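Local structure of beta-glucanase (Podospora anserina, 4LE4) at residues N91-D105 with W157-F171. The protein probably hydrolyses beta-glucans as a fungal glycoside hydrolase of family 131. Sequence-based numbering, arbitrary orientation.
Sequences NQGKVYYHFSLMRKD and WAADVWHNVAYEIDF
F99 sets one face of its ring over V165, whose CB lies 3.9 Å from the ring centroid, and turns its edge onto the face of Y167 in an offset edge-to-face pair, the planes 68° apart. CG of F99 sits between the backbone N and the carbonyl carbon (chi1 64°), which swings the ring across to the neighbouring strand; a flat aromatic can thus serve a branched aliphatic and a second ring at once. This layer meets strand 115-120 of the other sheet: F99 touches A118, L101 touches I117, and Y97, Y167 and I169 pack on F120, while the Y167 hydroxyl bonds to A118 O. F171 closes the far end, N91 CA lying 3.6 Å from its ring centroid. The strands that carry these side chains, 94-102 and 163-170, run antiparallel as neighbours in one sheet of a concanavalin-clan beta-sandwich. Paired N-H...O=C bonds join V95 to I169, Y97 to Y167, F99 to V165 and L101 to H163. Beyond them M102 sets CB over the face of the six-membered ring of W162, 3.4 Å from its centroid, and its flexible thioether chain bends to bring CE against CZ2. R103 runs its aliphatic stem over W157, while NE and NH2 grip W157 O side-on, at 3.0 and 2.9 Å; O lies in the guanidinium plane, NH2 in the carbonyl plane, and NE 52° out of the latter. NH1 reaches D105 OD1 in a salt bridge. A leucine in place of R103 would probably leave W157 O without either guanidinium donor and D105 without this salt bridge. At the polar end, a water accepts from R103 N, and D160 N bonds to R103 O; aspartate tolerates the positive phi of this type II turn, A158-V161, and its OD1 takes a water shared with K104 NZ.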
loop_
_atom_site.group_PDB
_atom_site.type_symbol
_atom_site.label_atom_id
_atom_site.label_comp_id
_atom_site.label_asym_id
_atom_site.label_seq_id
_atom_site.Cartn_x
_atom_site.Cartn_y
_atom_site.Cartn_z
ATOM N N ASN A 91 0.291 14.925 -6.686
ATOM C CA ASN A 91 -1.170 15.019 -6.700
ATOM C C ASN A 91 -1.698 15.985 -7.750
ATOM O O ASN A 91 -2.774 16.572 -7.589
ATOM C CB ASN A 91 -1.703 15.435 -5.327
ATOM C CG ASN A 91 -1.281 16.848 -4.931
ATOM O OD1 ASN A 91 -0.186 17.309 -5.269
ATOM N ND2 ASN A 91 -2.149 17.532 -4.190
ATOM N N GLN A 92 -0.950 16.134 -8.831
ATOM C CA GLN A 92 -1.356 17.015 -9.911
ATOM C C GLN A 92 -1.132 16.332 -11.255
ATOM O O GLN A 92 -0.106 15.672 -11.479
ATOM C CB GLN A 92 -0.550 18.311 -9.877
ATOM C CG GLN A 92 -0.669 19.114 -8.600
ATOM C CD GLN A 92 -2.088 19.628 -8.312
ATOM O OE1 GLN A 92 -2.905 19.810 -9.217
ATOM N NE2 GLN A 92 -2.371 19.883 -7.033
ATOM N N GLY A 93 -2.083 16.500 -12.156
ATOM C CA GLY A 93 -1.950 15.887 -13.459
ATOM C C GLY A 93 -2.080 14.378 -13.435
ATOM O O GLY A 93 -2.802 13.806 -12.601
ATOM N N LYS A 94 -1.393 13.732 -14.368
ATOM C CA LYS A 94 -1.444 12.281 -14.444
ATOM C C LYS A 94 -0.222 11.733 -13.747
ATOM O O LYS A 94 0.925 12.048 -14.100
ATOM C CB LYS A 94 -1.494 11.806 -15.906
ATOM C CG LYS A 94 -2.010 10.361 -16.075
ATOM C CD LYS A 94 -1.513 9.760 -17.396
ATOM C CE LYS A 94 0.029 9.806 -17.417
ATOM N NZ LYS A 94 0.704 9.276 -18.642
ATOM N N VAL A 95 -0.478 10.886 -12.755
ATOM C CA VAL A 95 0.576 10.306 -11.923
ATOM C C VAL A 95 0.286 8.822 -11.725
ATOM O O VAL A 95 -0.878 8.435 -11.659
ATOM C CB VAL A 95 0.563 10.973 -10.530
ATOM C CG1 VAL A 95 1.740 10.494 -9.710
ATOM C CG2 VAL A 95 0.575 12.491 -10.682
ATOM N N TYR A 96 1.329 7.993 -11.650
ATOM C CA TYR A 96 1.143 6.557 -11.432
ATOM C C TYR A 96 1.662 6.195 -10.052
ATOM O O TYR A 96 2.819 6.478 -9.729
ATOM C CB TYR A 96 1.926 5.752 -12.459
ATOM C CG TYR A 96 1.491 6.026 -13.874
ATOM C CD1 TYR A 96 0.408 5.345 -14.438
ATOM C CD2 TYR A 96 2.166 6.952 -14.647
ATOM C CE1 TYR A 96 0.018 5.592 -15.763
ATOM C CE2 TYR A 96 1.783 7.213 -15.952
ATOM C CZ TYR A 96 0.718 6.533 -16.502
ATOM O OH TYR A 96 0.355 6.819 -17.801
ATOM N N TYR A 97 0.818 5.553 -9.246
ATOM C CA TYR A 97 1.198 5.180 -7.885
ATOM C C TYR A 97 1.449 3.679 -7.836
ATOM O O TYR A 97 0.523 2.892 -7.974
ATOM C CB TYR A 97 0.079 5.523 -6.912
ATOM C CG TYR A 97 0.048 6.955 -6.490
ATOM C CD1 TYR A 97 -0.198 7.963 -7.421
ATOM C CD2 TYR A 97 0.238 7.309 -5.154
ATOM C CE1 TYR A 97 -0.258 9.297 -7.011
ATOM C CE2 TYR A 97 0.183 8.633 -4.739
ATOM C CZ TYR A 97 -0.070 9.622 -5.675
ATOM O OH TYR A 97 -0.185 10.937 -5.248
ATOM N N HIS A 98 2.699 3.292 -7.633
ATOM C CA HIS A 98 3.079 1.881 -7.614
ATOM C C HIS A 98 3.256 1.263 -6.228
ATOM O O HIS A 98 3.628 1.928 -5.265
ATOM C CB HIS A 98 4.454 1.670 -8.268
ATOM C CG HIS A 98 4.502 1.833 -9.754
ATOM N ND1 HIS A 98 4.692 3.055 -10.371
ATOM C CD2 HIS A 98 4.477 0.910 -10.744
ATOM C CE1 HIS A 98 4.773 2.875 -11.680
ATOM N NE2 HIS A 98 4.651 1.582 -11.930
ATOM N N PHE A 99 3.015 -0.039 -6.157
ATOM C CA PHE A 99 3.277 -0.823 -4.943
ATOM C C PHE A 99 3.043 -2.290 -5.211
ATOM O O PHE A 99 2.276 -2.648 -6.096
ATOM C CB PHE A 99 2.483 -0.369 -3.706
ATOM C CG PHE A 99 0.973 -0.523 -3.829
ATOM C CD1 PHE A 99 0.240 0.426 -4.514
ATOM C CD2 PHE A 99 0.300 -1.625 -3.255
ATOM C CE1 PHE A 99 -1.145 0.311 -4.650
ATOM C CE2 PHE A 99 -1.124 -1.748 -3.388
ATOM C CZ PHE A 99 -1.828 -0.775 -4.087
ATOM N N SER A 100 3.743 -3.144 -4.465
ATOM C CA SER A 100 3.569 -4.577 -4.605
ATOM C C SER A 100 3.210 -5.027 -3.176
ATOM O O SER A 100 3.732 -4.506 -2.208
ATOM C CB SER A 100 4.851 -5.240 -5.126
ATOM O OG SER A 100 5.181 -4.754 -6.438
ATOM N N LEU A 101 2.285 -5.972 -3.081
ATOM C CA LEU A 101 1.770 -6.465 -1.809
ATOM C C LEU A 101 1.656 -7.986 -1.784
ATOM O O LEU A 101 1.295 -8.587 -2.781
ATOM C CB LEU A 101 0.368 -5.866 -1.626
ATOM C CG LEU A 101 -0.441 -6.263 -0.394
ATOM C CD1 LEU A 101 0.175 -5.649 0.857
ATOM C CD2 LEU A 101 -1.902 -5.741 -0.606
ATOM N N MET A 102 1.877 -8.596 -0.616
ATOM C CA MET A 102 1.761 -10.067 -0.511
ATOM C C MET A 102 1.397 -10.417 0.928
ATOM O O MET A 102 1.716 -9.677 1.861
ATOM C CB MET A 102 3.123 -10.715 -0.889
ATOM C CG MET A 102 3.262 -12.250 -0.744
ATOM S SD MET A 102 3.725 -12.738 0.965
ATOM C CE MET A 102 5.531 -12.338 0.981
ATOM N N ARG A 103 0.647 -11.501 1.110
ATOM C CA ARG A 103 0.364 -11.957 2.466
ATOM C C ARG A 103 0.828 -13.434 2.473
ATOM O O ARG A 103 0.939 -14.075 1.426
ATOM C CB ARG A 103 -1.137 -11.962 2.771
ATOM C CG ARG A 103 -1.847 -13.109 2.072
ATOM C CD ARG A 103 -3.340 -13.177 2.485
ATOM N NE ARG A 103 -4.012 -14.297 1.828
ATOM C CZ ARG A 103 -3.970 -15.565 2.248
ATOM N NH1 ARG A 103 -3.284 -15.907 3.337
ATOM N NH2 ARG A 103 -4.630 -16.495 1.571
ATOM N N LYS A 104 1.090 -13.952 3.664
ATOM C CA LYS A 104 1.459 -15.359 3.840
ATOM C C LYS A 104 0.298 -16.023 4.624
ATOM O O LYS A 104 -0.673 -15.363 4.995
ATOM C CB LYS A 104 2.750 -15.453 4.675
ATOM C CG LYS A 104 3.983 -14.893 3.978
ATOM C CD LYS A 104 5.248 -15.034 4.882
ATOM C CE LYS A 104 6.510 -14.468 4.232
ATOM N NZ LYS A 104 6.940 -15.240 3.022
ATOM N N ASP A 105 0.399 -17.324 4.884
ATOM C CA ASP A 105 -0.631 -17.964 5.681
ATOM C C ASP A 105 -0.326 -17.751 7.182
ATOM O O ASP A 105 -1.218 -17.843 8.015
ATOM C CB ASP A 105 -0.715 -19.461 5.350
ATOM C CG ASP A 105 -1.568 -19.730 4.131
ATOM O OD1 ASP A 105 -2.547 -18.969 3.901
ATOM O OD2 ASP A 105 -1.279 -20.713 3.413
ATOM N N TRP A 157 -7.371 -13.691 -2.907
ATOM C CA TRP A 157 -6.063 -13.324 -2.368
ATOM C C TRP A 157 -5.346 -14.558 -1.790
ATOM O O TRP A 157 -5.567 -14.944 -0.650
ATOM C CB TRP A 157 -6.226 -12.257 -1.300
ATOM C CG TRP A 157 -4.913 -11.580 -0.906
ATOM C CD1 TRP A 157 -3.672 -11.788 -1.477
ATOM C CD2 TRP A 157 -4.734 -10.584 0.098
ATOM N NE1 TRP A 157 -2.751 -10.977 -0.885
ATOM C CE2 TRP A 157 -3.366 -10.227 0.087
ATOM C CE3 TRP A 157 -5.596 -9.948 1.017
ATOM C CZ2 TRP A 157 -2.840 -9.268 0.954
ATOM C CZ3 TRP A 157 -5.083 -9.000 1.872
ATOM C CH2 TRP A 157 -3.697 -8.661 1.838
ATOM N N ALA A 158 -4.498 -15.168 -2.600
ATOM C CA ALA A 158 -3.769 -16.367 -2.190
ATOM C C ALA A 158 -2.453 -16.050 -1.456
ATOM O O ALA A 158 -1.828 -15.014 -1.672
ATOM C CB ALA A 158 -3.475 -17.226 -3.427
ATOM N N ALA A 159 -2.044 -16.966 -0.590
ATOM C CA ALA A 159 -0.798 -16.813 0.146
ATOM C C ALA A 159 0.414 -16.849 -0.780
ATOM O O ALA A 159 0.406 -17.562 -1.786
ATOM C CB ALA A 159 -0.675 -17.929 1.182
ATOM N N ASP A 160 1.442 -16.084 -0.413
ATOM C CA ASP A 160 2.722 -16.022 -1.125
ATOM C C ASP A 160 2.688 -15.465 -2.534
ATOM O O ASP A 160 3.689 -15.562 -3.266
ATOM C CB ASP A 160 3.368 -17.418 -1.166
ATOM C CG ASP A 160 3.349 -18.099 0.187
ATOM O OD1 ASP A 160 3.697 -17.433 1.168
ATOM O OD2 ASP A 160 2.986 -19.292 0.288
ATOM N N VAL A 161 1.547 -14.923 -2.947
ATOM C CA VAL A 161 1.447 -14.344 -4.281
ATOM C C VAL A 161 1.710 -12.865 -4.202
ATOM O O VAL A 161 1.108 -12.184 -3.388
ATOM C CB VAL A 161 0.014 -14.549 -4.893
ATOM C CG1 VAL A 161 -0.124 -13.761 -6.213
ATOM C CG2 VAL A 161 -0.226 -16.037 -5.142
ATOM N N TRP A 162 2.610 -12.363 -5.039
ATOM C CA TRP A 162 2.881 -10.939 -5.051
ATOM C C TRP A 162 1.963 -10.239 -6.033
ATOM O O TRP A 162 1.869 -10.648 -7.171
ATOM C CB TRP A 162 4.336 -10.678 -5.455
ATOM C CG TRP A 162 5.251 -10.812 -4.302
ATOM C CD1 TRP A 162 5.986 -11.934 -3.941
ATOM C CD2 TRP A 162 5.466 -9.841 -3.280
ATOM N NE1 TRP A 162 6.632 -11.698 -2.756
ATOM C CE2 TRP A 162 6.340 -10.427 -2.325
ATOM C CE3 TRP A 162 5.002 -8.524 -3.068
ATOM C CZ2 TRP A 162 6.768 -9.748 -1.185
ATOM C CZ3 TRP A 162 5.425 -7.836 -1.912
ATOM C CH2 TRP A 162 6.308 -8.458 -0.986
ATOM N N HIS A 163 1.249 -9.219 -5.555
ATOM C CA HIS A 163 0.364 -8.428 -6.389
ATOM C C HIS A 163 1.013 -7.095 -6.626
ATOM O O HIS A 163 1.234 -6.328 -5.688
ATOM C CB HIS A 163 -0.982 -8.203 -5.687
ATOM C CG HIS A 163 -1.834 -9.429 -5.657
ATOM N ND1 HIS A 163 -2.760 -9.710 -6.636
ATOM C CD2 HIS A 163 -1.857 -10.475 -4.798
ATOM C CE1 HIS A 163 -3.320 -10.884 -6.384
ATOM N NE2 HIS A 163 -2.787 -11.370 -5.273
ATOM N N ASN A 164 1.303 -6.809 -7.886
ATOM C CA ASN A 164 1.939 -5.542 -8.255
ATOM C C ASN A 164 0.826 -4.649 -8.803
ATOM O O ASN A 164 0.083 -5.064 -9.667
ATOM C CB ASN A 164 2.980 -5.818 -9.347
ATOM C CG ASN A 164 3.850 -7.044 -9.018
ATOM O OD1 ASN A 164 3.825 -8.081 -9.721
ATOM N ND2 ASN A 164 4.586 -6.938 -7.948
ATOM N N VAL A 165 0.742 -3.426 -8.308
ATOM C CA VAL A 165 -0.329 -2.502 -8.683
ATOM C C VAL A 165 0.209 -1.117 -9.064
ATOM O O VAL A 165 1.283 -0.701 -8.602
ATOM C CB VAL A 165 -1.251 -2.246 -7.448
ATOM C CG1 VAL A 165 -2.304 -1.144 -7.745
ATOM C CG2 VAL A 165 -1.913 -3.550 -6.998
ATOM N N ALA A 166 -0.493 -0.454 -9.978
ATOM C CA ALA A 166 -0.203 0.934 -10.236
ATOM C C ALA A 166 -1.565 1.612 -10.373
ATOM O O ALA A 166 -2.394 1.173 -11.182
ATOM C CB ALA A 166 0.624 1.142 -11.505
ATOM N N TYR A 167 -1.829 2.626 -9.541
ATOM C CA TYR A 167 -3.075 3.400 -9.692
ATOM C C TYR A 167 -2.702 4.454 -10.751
ATOM O O TYR A 167 -1.720 5.145 -10.567
ATOM C CB TYR A 167 -3.415 4.205 -8.448
ATOM C CG TYR A 167 -3.661 3.437 -7.188
ATOM C CD1 TYR A 167 -4.290 2.202 -7.216
ATOM C CD2 TYR A 167 -3.331 3.996 -5.947
ATOM C CE1 TYR A 167 -4.598 1.531 -6.025
ATOM C CE2 TYR A 167 -3.628 3.339 -4.749
ATOM C CZ TYR A 167 -4.267 2.102 -4.796
ATOM O OH TYR A 167 -4.585 1.437 -3.614
ATOM N N GLU A 168 -3.458 4.540 -11.837
ATOM C CA GLU A 168 -3.223 5.547 -12.888
ATOM C C GLU A 168 -4.177 6.674 -12.499
ATOM O O GLU A 168 -5.389 6.586 -12.717
ATOM C CB GLU A 168 -3.610 4.975 -14.257
ATOM C CG GLU A 168 -3.610 6.055 -15.360
ATOM C CD GLU A 168 -3.825 5.527 -16.766
ATOM O OE1 GLU A 168 -4.199 4.353 -16.943
ATOM O OE2 GLU A 168 -3.623 6.320 -17.716
ATOM N N ILE A 169 -3.649 7.730 -11.895
ATOM C CA ILE A 169 -4.532 8.773 -11.437
ATOM C C ILE A 169 -4.380 10.053 -12.267
ATOM O O ILE A 169 -3.268 10.522 -12.472
ATOM C CB ILE A 169 -4.237 9.099 -9.953
ATOM C CG1 ILE A 169 -4.220 7.788 -9.131
ATOM C CG2 ILE A 169 -5.296 10.092 -9.407
ATOM C CD1 ILE A 169 -4.019 7.971 -7.653
ATOM N N ASP A 170 -5.495 10.585 -12.744
ATOM C CA ASP A 170 -5.459 11.859 -13.463
ATOM C C ASP A 170 -6.151 12.816 -12.514
ATOM O O ASP A 170 -7.385 12.848 -12.458
ATOM C CB ASP A 170 -6.241 11.802 -14.779
ATOM C CG ASP A 170 -6.025 13.061 -15.630
ATOM O OD1 ASP A 170 -5.704 14.124 -15.050
ATOM O OD2 ASP A 170 -6.175 12.981 -16.869
ATOM N N PHE A 171 -5.376 13.590 -11.760
ATOM C CA PHE A 171 -5.958 14.517 -10.796
ATOM C C PHE A 171 -6.672 15.713 -11.445
ATOM O O PHE A 171 -7.427 16.417 -10.790
ATOM C CB PHE A 171 -4.879 15.012 -9.847
ATOM C CG PHE A 171 -4.369 13.959 -8.906
ATOM C CD1 PHE A 171 -5.042 13.690 -7.712
ATOM C CD2 PHE A 171 -3.210 13.249 -9.201
ATOM C CE1 PHE A 171 -4.566 12.720 -6.813
ATOM C CE2 PHE A 171 -2.716 12.281 -8.317
ATOM C CZ PHE A 171 -3.406 12.014 -7.108
HETATM O O HOH W 1 -0.377 -12.670 -1.334
HETATM O O HOH W 2 5.892 -16.040 0.760
HETATM O O HOH W 3 5.654 -18.371 3.102
HETATM O O HOH W 4 2.417 -18.738 3.261
#